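Local coordinates for hypothetical protein Atu0741 (Agrobacterium tumefaciens str. C58, PDB 1ZHV), which is of unknown function but contains two consecutive ACT-like domains, a fold that in many relatives binds small regulatory ligands such as amino acids, at residues R57-P60 / G61-C64. Numbering follows the deposited sequence.
Sequences RVDP and GWSC
The indole N-H of W62 reaches back along the strand to the carboxylate of D59, three residues earlier, in a hydrogen bond of 3.1 Å from W62 NE1 to D59 OD1. OD1 lies close to the indole plane, where the N-H points, but is met from above the carboxylate plane; the two flat groups stand 68° apart. The D59 chi1 of -173° sets CG opposite the backbone N and places the carboxylate at the indole edge. R107 of strand 102-107 forms a salt bridge with the same OD1; aspartate suits the place because one carboxylate oxygen can accept from both.

W62 is buried, its side chain packing on I15 of strand 13-18 and L105 of strand 102-107. The ring also meets a backbone carbonyl, W62 CD1 lying 3.5 Å from P60 O.

Between the partners the backbone kinks. G61 adopts phi 81°, a value that favours glycine, and a water donates to both P60 O and G61 O, at 2.8 Å from the former. P60, its ring exposed, has no N-H to give a neighbouring strand, which suits a break in regular pairing. G61 and W62 together face Y13, a G1 beta bulge bending strand 57-67, which pairs antiparallel with strand 13-18.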
loop_
_atom_site.group_PDB
_atom_site.type_symbol
_atom_site.label_atom_id
_atom_site.label_comp_id
_atom_site.label_asym_id
_atom_site.label_seq_id
_atom_site.Cartn_x
_atom_site.Cartn_y
_atom_site.Cartn_z
ATOM N N ARG A 57 1.268 18.673 2.724
ATOM C CA ARG A 57 2.054 18.142 1.618
ATOM C C ARG A 57 1.654 16.693 1.427
ATOM O O ARG A 57 1.513 15.944 2.397
ATOM C CB ARG A 57 3.554 18.246 1.910
ATOM C CG ARG A 57 4.099 19.659 1.753
ATOM C CD ARG A 57 5.610 19.654 1.562
ATOM N NE ARG A 57 6.320 19.161 2.737
ATOM C CZ ARG A 57 6.265 19.734 3.936
ATOM N NH1 ARG A 57 5.530 20.825 4.120
ATOM N NH2 ARG A 57 6.949 19.222 4.950
ATOM N N VAL A 58 1.473 16.287 0.180
ATOM C CA VAL A 58 1.046 14.928 -0.080
ATOM C C VAL A 58 1.475 14.400 -1.435
ATOM O O VAL A 58 1.606 15.146 -2.402
ATOM C CB VAL A 58 -0.504 14.819 0.034
ATOM C CG1 VAL A 58 -1.172 15.646 -1.051
ATOM C CG2 VAL A 58 -0.938 13.364 -0.052
ATOM N N ASP A 59 1.718 13.096 -1.472
ATOM C CA ASP A 59 2.092 12.384 -2.688
ATOM C C ASP A 59 0.818 11.568 -2.914
ATOM O O ASP A 59 0.652 10.492 -2.341
ATOM C CB ASP A 59 3.284 11.467 -2.406
ATOM C CG ASP A 59 3.830 10.818 -3.660
ATOM O OD1 ASP A 59 3.037 10.571 -4.584
ATOM O OD2 ASP A 59 5.048 10.538 -3.714
ATOM N N PRO A 60 -0.112 12.080 -3.738
ATOM C CA PRO A 60 -1.363 11.360 -3.985
ATOM C C PRO A 60 -1.400 10.375 -5.145
ATOM O O PRO A 60 -0.426 10.213 -5.879
ATOM C CB PRO A 60 -2.356 12.493 -4.196
ATOM C CG PRO A 60 -1.540 13.435 -5.004
ATOM C CD PRO A 60 -0.193 13.449 -4.284
ATOM N N GLY A 61 -2.548 9.718 -5.274
ATOM C CA GLY A 61 -2.770 8.776 -6.355
ATOM C C GLY A 61 -2.210 7.384 -6.173
ATOM O O GLY A 61 -1.525 6.878 -7.063
ATOM N N TRP A 62 -2.501 6.754 -5.039
ATOM C CA TRP A 62 -2.003 5.405 -4.785
ATOM C C TRP A 62 -3.112 4.387 -4.554
ATOM O O TRP A 62 -4.211 4.726 -4.112
ATOM C CB TRP A 62 -1.064 5.394 -3.573
ATOM C CG TRP A 62 0.168 6.214 -3.747
ATOM C CD1 TRP A 62 0.259 7.576 -3.738
ATOM C CD2 TRP A 62 1.493 5.723 -3.957
ATOM N NE1 TRP A 62 1.562 7.966 -3.929
ATOM C CE2 TRP A 62 2.343 6.848 -4.068
ATOM C CE3 TRP A 62 2.049 4.440 -4.066
ATOM C CZ2 TRP A 62 3.718 6.729 -4.281
ATOM C CZ3 TRP A 62 3.417 4.321 -4.277
ATOM C CH2 TRP A 62 4.238 5.461 -4.381
ATOM N N SER A 63 -2.800 3.130 -4.857
ATOM C CA SER A 63 -3.719 2.009 -4.680
ATOM C C SER A 63 -3.044 1.054 -3.702
ATOM O O SER A 63 -1.820 0.897 -3.730
ATOM C CB SER A 63 -3.975 1.299 -6.012
ATOM O OG SER A 63 -4.640 2.160 -6.925
ATOM N N CYS A 64 -3.842 0.412 -2.855
ATOM C CA CYS A 64 -3.319 -0.487 -1.834
ATOM C C CYS A 64 -3.741 -1.945 -1.981
ATOM O O CYS A 64 -4.879 -2.243 -2.352
ATOM C CB CYS A 64 -3.744 0.036 -0.460
ATOM S SG CYS A 64 -2.993 -0.792 0.948
HETATM O O HOH W 1 0.498 8.685 -7.974
#